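Local coordinates for fiber protein (Snake adenovirus 1, PDB 4D0U) that probably forms the trimeric spikes at the capsid vertices and, through the head domain that makes up this chain, attaches the virion to its host-cell receptor, at residues P84-T98 with I115-I127. The protein carries 2 engineered substitutions. Residues are numbered along the deposited sequence; the frame is centred on the assembly and turned at random.
Engineered in segment 115-127: Met123 (natural residue Leu), Met125 (natural residue Leu).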
loop_
_atom_site.group_PDB
_atom_site.type_symbol
_atom_site.label_atom_id
_atom_site.label_comp_id
_atom_site.label_asym_id
_atom_site.label_seq_id
_atom_site.Cartn_x
_atom_site.Cartn_y
_atom_site.Cartn_z
ATOM N N PRO A 84 6.542 -20.896 -6.236
ATOM C CA PRO A 84 6.569 -20.508 -4.832
ATOM C C PRO A 84 7.976 -20.231 -4.334
ATOM O O PRO A 84 8.949 -20.903 -4.740
ATOM C CB PRO A 84 5.984 -21.740 -4.114
ATOM C CG PRO A 84 5.057 -22.307 -5.137
ATOM C CD PRO A 84 5.777 -22.149 -6.445
ATOM N N PHE A 85 8.077 -19.210 -3.490
ATOM C CA PHE A 85 9.316 -18.836 -2.854
ATOM C C PHE A 85 9.338 -19.515 -1.495
ATOM O O PHE A 85 8.436 -19.314 -0.678
ATOM C CB PHE A 85 9.315 -17.316 -2.637
ATOM C CG PHE A 85 10.517 -16.797 -1.894
ATOM C CD1 PHE A 85 11.752 -16.694 -2.541
ATOM C CD2 PHE A 85 10.412 -16.422 -0.538
ATOM C CE1 PHE A 85 12.867 -16.206 -1.875
ATOM C CE2 PHE A 85 11.537 -15.942 0.132
ATOM C CZ PHE A 85 12.759 -15.834 -0.547
ATOM N N LYS A 86 10.393 -20.292 -1.247
ATOM C CA LYS A 86 10.554 -20.982 0.049
ATOM C C LYS A 86 11.906 -20.633 0.647
ATOM O O LYS A 86 12.925 -20.693 -0.043
ATOM C CB LYS A 86 10.416 -22.502 -0.108
ATOM C CG LYS A 86 9.021 -22.939 -0.556
ATOM C CD LYS A 86 8.919 -24.446 -0.726
ATOM C CE LYS A 86 8.252 -24.784 -2.063
ATOM N NZ LYS A 86 6.778 -25.037 -1.945
ATOM N N ALA A 87 11.903 -20.201 1.907
ATOM C CA ALA A 87 13.139 -19.755 2.555
ATOM C C ALA A 87 12.975 -19.791 4.054
ATOM O O ALA A 87 11.870 -19.566 4.575
ATOM C CB ALA A 87 13.508 -18.343 2.112
ATOM N N PRO A 88 14.069 -20.092 4.776
ATOM C CA PRO A 88 13.970 -20.042 6.233
ATOM C C PRO A 88 13.786 -18.615 6.733
ATOM O O PRO A 88 14.385 -17.677 6.205
ATOM C CB PRO A 88 15.314 -20.603 6.717
ATOM C CG PRO A 88 16.183 -20.757 5.535
ATOM C CD PRO A 88 15.384 -20.560 4.287
ATOM N N ALA A 89 12.965 -18.485 7.766
ATOM C CA ALA A 89 12.684 -17.212 8.418
ATOM C C ALA A 89 13.114 -17.260 9.879
ATOM O O ALA A 89 13.113 -18.344 10.486
ATOM C CB ALA A 89 11.187 -16.948 8.334
ATOM N N SER A 90 13.458 -16.100 10.437
ATOM C CA SER A 90 13.762 -16.000 11.868
ATOM C C SER A 90 12.604 -16.444 12.754
ATOM O O SER A 90 11.446 -16.457 12.335
ATOM C CB SER A 90 14.162 -14.585 12.222
ATOM O OG SER A 90 13.025 -13.748 12.199
ATOM N N ALA A 91 12.912 -16.797 14.011
ATOM C CA ALA A 91 11.861 -17.123 14.963
ATOM C C ALA A 91 10.866 -15.964 15.140
ATOM O O ALA A 91 9.660 -16.198 15.215
ATOM C CB ALA A 91 12.464 -17.516 16.312
ATOM N N GLU A 92 11.390 -14.743 15.172
ATOM C CA GLU A 92 10.573 -13.565 15.400
ATOM C C GLU A 92 9.650 -13.331 14.195
ATOM O O GLU A 92 8.454 -13.065 14.383
ATOM C CB GLU A 92 11.415 -12.316 15.675
ATOM C CG GLU A 92 10.562 -11.160 16.172
ATOM C CD GLU A 92 11.343 -9.988 16.795
ATOM O OE1 GLU A 92 12.558 -9.810 16.506
ATOM O OE2 GLU A 92 10.717 -9.222 17.574
ATOM N N LEU A 93 10.195 -13.439 12.986
ATOM C CA LEU A 93 9.349 -13.232 11.810
ATOM C C LEU A 93 8.324 -14.341 11.732
ATOM O O LEU A 93 7.167 -14.103 11.405
ATOM C CB LEU A 93 10.164 -13.158 10.524
ATOM C CG LEU A 93 9.338 -12.907 9.230
ATOM C CD1 LEU A 93 8.515 -11.614 9.283
ATOM C CD2 LEU A 93 10.294 -12.877 8.043
ATOM N N SER A 94 8.741 -15.570 12.024
ATOM C CA SER A 94 7.827 -16.698 11.945
ATOM C C SER A 94 6.659 -16.532 12.902
ATOM O O SER A 94 5.529 -16.781 12.530
ATOM C CB SER A 94 8.542 -18.026 12.228
ATOM O OG SER A 94 9.574 -18.268 11.295
ATOM N N SER A 95 6.932 -16.077 14.128
ATOM C CA SER A 95 5.864 -15.809 15.085
ATOM C C SER A 95 4.891 -14.752 14.560
ATOM O O SER A 95 3.682 -14.917 14.657
ATOM C CB SER A 95 6.454 -15.426 16.441
ATOM O OG SER A 95 7.174 -16.539 16.958
ATOM N N PHE A 96 5.444 -13.683 13.981
ATOM C CA PHE A 96 4.619 -12.633 13.398
ATOM C C PHE A 96 3.739 -13.210 12.277
ATOM O O PHE A 96 2.531 -12.929 12.211
ATOM C CB PHE A 96 5.507 -11.522 12.858
ATOM C CG PHE A 96 4.741 -10.333 12.305
ATOM C CD1 PHE A 96 4.395 -10.296 10.953
ATOM C CD2 PHE A 96 4.434 -9.236 13.105
ATOM C CE1 PHE A 96 3.722 -9.191 10.435
ATOM C CE2 PHE A 96 3.759 -8.132 12.587
ATOM C CZ PHE A 96 3.402 -8.118 11.246
ATOM N N LEU A 97 4.336 -14.018 11.404
ATOM C CA LEU A 97 3.589 -14.555 10.249
ATOM C C LEU A 97 2.459 -15.471 10.667
ATOM O O LEU A 97 1.401 -15.519 10.044
ATOM C CB LEU A 97 4.524 -15.301 9.287
ATOM C CG LEU A 97 5.536 -14.430 8.555
ATOM C CD1 LEU A 97 6.508 -15.278 7.738
ATOM C CD2 LEU A 97 4.811 -13.404 7.670
ATOM N N THR A 98 2.676 -16.214 11.748
ATOM C CA THR A 98 1.680 -17.155 12.226
ATOM C C THR A 98 0.439 -16.478 12.808
ATOM O O THR A 98 -0.657 -17.036 12.746
ATOM C CB THR A 98 2.332 -18.066 13.283
ATOM O OG1 THR A 98 3.280 -18.888 12.609
ATOM C CG2 THR A 98 1.289 -18.957 13.944
ATOM N N ILE A 115 0.486 -15.461 -1.595
ATOM C CA ILE A 115 0.039 -15.798 -0.241
ATOM C C ILE A 115 1.236 -16.273 0.540
ATOM O O ILE A 115 1.874 -17.255 0.174
ATOM C CB ILE A 115 -1.040 -16.874 -0.246
ATOM C CG1 ILE A 115 -2.304 -16.295 -0.875
ATOM C CG2 ILE A 115 -1.323 -17.345 1.188
ATOM C CD1 ILE A 115 -3.471 -17.233 -0.931
ATOM N N VAL A 116 1.530 -15.554 1.621
ATOM C CA VAL A 116 2.704 -15.837 2.466
ATOM C C VAL A 116 2.238 -16.654 3.683
ATOM O O VAL A 116 1.296 -16.252 4.383
ATOM C CB VAL A 116 3.341 -14.542 2.981
ATOM C CG1 VAL A 116 4.491 -14.868 3.935
ATOM C CG2 VAL A 116 3.857 -13.680 1.831
ATOM N N SER A 117 2.910 -17.779 3.932
ATOM C CA SER A 117 2.665 -18.563 5.145
ATOM C C SER A 117 3.991 -19.046 5.718
ATOM O O SER A 117 5.025 -18.905 5.100
ATOM C CB SER A 117 1.749 -19.742 4.843
ATOM O OG SER A 117 2.385 -20.629 3.961
ATOM N N VAL A 118 3.941 -19.578 6.928
ATOM C CA VAL A 118 5.153 -20.126 7.551
ATOM C C VAL A 118 4.799 -21.461 8.196
ATOM O O VAL A 118 3.691 -21.655 8.640
ATOM C CB VAL A 118 5.814 -19.144 8.551
ATOM C CG1 VAL A 118 4.998 -18.981 9.828
ATOM C CG2 VAL A 118 7.246 -19.567 8.889
ATOM N N ASP A 119 5.745 -22.390 8.151
ATOM C CA ASP A 119 5.573 -23.689 8.780
ATOM C C ASP A 119 6.931 -24.126 9.286
ATOM O O ASP A 119 7.865 -24.251 8.515
ATOM C CB ASP A 119 5.024 -24.691 7.772
ATOM C CG ASP A 119 4.677 -26.036 8.407
ATOM O OD1 ASP A 119 4.486 -26.089 9.640
ATOM O OD2 ASP A 119 4.586 -27.029 7.655
ATOM N N GLU A 120 7.021 -24.341 10.594
ATOM C CA GLU A 120 8.270 -24.696 11.254
ATOM C C GLU A 120 9.437 -23.825 10.806
ATOM O O GLU A 120 10.509 -24.320 10.461
ATOM C CB GLU A 120 8.561 -26.190 11.050
ATOM C CG GLU A 120 7.660 -27.079 11.901
ATOM C CD GLU A 120 7.669 -28.542 11.473
ATOM O OE1 GLU A 120 8.370 -28.901 10.493
ATOM O OE2 GLU A 120 6.957 -29.342 12.125
ATOM N N GLY A 121 9.195 -22.509 10.800
ATOM C CA GLY A 121 10.211 -21.493 10.476
ATOM C C GLY A 121 10.679 -21.463 9.015
ATOM O O GLY A 121 11.702 -20.854 8.707
ATOM N N ILE A 122 9.926 -22.120 8.132
ATOM C CA ILE A 122 10.128 -21.997 6.692
ATOM C C ILE A 122 8.972 -21.189 6.091
ATOM O O ILE A 122 7.816 -21.584 6.211
ATOM C CB ILE A 122 10.208 -23.370 6.003
ATOM C CG1 ILE A 122 11.320 -24.215 6.647
ATOM C CG2 ILE A 122 10.447 -23.218 4.507
ATOM C CD1 ILE A 122 12.707 -23.608 6.562
HETATM N N MSE A 123 9.298 -20.054 5.468
HETATM C CA MSE A 123 8.283 -19.286 4.715
HETATM C C MSE A 123 7.992 -19.969 3.410
HETATM O O MSE A 123 8.928 -20.377 2.708
HETATM C CB MSE A 123 8.856 -17.908 4.394
HETATM C CG MSE A 123 7.816 -17.174 3.509
HETATM SE SE MSE A 123 8.451 -15.428 2.906
HETATM C CE MSE A 123 8.291 -14.472 4.623
ATOM N N THR A 124 6.714 -20.057 3.033
ATOM C CA THR A 124 6.353 -20.285 1.626
ATOM C C THR A 124 5.529 -19.124 1.155
ATOM O O THR A 124 4.575 -18.748 1.830
ATOM C CB THR A 124 5.528 -21.581 1.471
ATOM O OG1 THR A 124 6.344 -22.706 1.868
ATOM C CG2 THR A 124 5.085 -21.832 -0.002
HETATM N N MSE A 125 5.870 -18.566 -0.010
HETATM C CA MSE A 125 4.977 -17.582 -0.655
HETATM C C MSE A 125 4.539 -18.191 -1.976
HETATM O O MSE A 125 5.360 -18.331 -2.892
HETATM C CB MSE A 125 5.653 -16.217 -0.870
HETATM C CG MSE A 125 4.525 -15.296 -1.407
HETATM SE SE MSE A 125 5.132 -13.443 -1.624
HETATM C CE MSE A 125 6.037 -13.801 -3.278
ATOM N N GLU A 126 3.262 -18.570 -2.076
ATOM C CA GLU A 126 2.707 -19.061 -3.344
ATOM C C GLU A 126 2.267 -17.882 -4.174
ATOM O O GLU A 126 1.959 -16.838 -3.619
ATOM C CB GLU A 126 1.545 -20.035 -3.094
ATOM C CG GLU A 126 2.046 -21.272 -2.349
ATOM C CD GLU A 126 1.001 -22.343 -2.157
ATOM O OE1 GLU A 126 0.201 -22.236 -1.219
ATOM O OE2 GLU A 126 1.032 -23.338 -2.891
ATOM N N ILE A 127 2.292 -18.038 -5.495
ATOM C CA ILE A 127 2.002 -16.912 -6.405
ATOM C C ILE A 127 0.953 -17.262 -7.454
ATOM O O ILE A 127 0.803 -18.420 -7.863
ATOM C CB ILE A 127 3.278 -16.396 -7.104
ATOM C CG1 ILE A 127 3.895 -17.482 -8.023
ATOM C CG2 ILE A 127 4.257 -15.844 -6.050
ATOM C CD1 ILE A 127 5.177 -17.042 -8.719
HETATM O O HOH W 1 5.729 -25.214 0.780
HETATM O O HOH W 2 1.658 -18.305 8.265
HETATM O O HOH W 3 1.986 -20.586 10.739
#
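Met123, an engineered selenomethionine (Leu in nature), runs between strand 85-88 and helix 91-98 and touches both. Met123 SE lies at the edge of the Phe85 ring, near the ring plane, 4.1 Å from Phe85 CD2, a Met-aromatic contact. With CG anti to the backbone N and the chain extended until it bends at chi3 (-73°), Met123 brings CE to 3.7 Å from Leu97 CD1, while Leu93 touches the same methyl more loosely. Leu97 crosses Met123 and Val118 at about right angles: its CB meets Val118 CG1, and its other methyl, CD2, reaches Val116 CG1. Val118 lays both methyls against the helix: CG1 abuts Leu97 CB, Ser94 O and Thr98 OG1, while CG2 lies 3.6 Å from Ser94 OG. That hydroxyl is directed to Ser90 O, which also accepts from Ser94 N on the opposite face of its carbonyl plane; Ser90 OG in turn N-caps the helix through Leu93 N. Water joins Thr98 OG1 to Val118 O.

Strand 85-88 pairs antiparallel with 122-127 through two backbone hydrogen bonds in each of the pairs Phe85-Met125 and Ala87-Met123. Beyond them, Ala89 N makes a nearly straight hydrogen bond (178°) to Gly121 O, 2.8 Å away, in the type I' turn of Asp119 to Ile122. On the solvent-facing side Lys86 lies alongside Thr124, and one water bridges Lys86 NZ and Thr124 OG1. On the other side, from strand 55-65, Phe56 meets Phe85 and Met125, and Phe58 meets Met123. The arrangement is a beta hairpin, 112-119 and 122-127, flanked by edge strand 85-88 and the helix that follows it; Phe85, Met123 and Met125 face the other sheet, in the beta-sandwich of the fibre head.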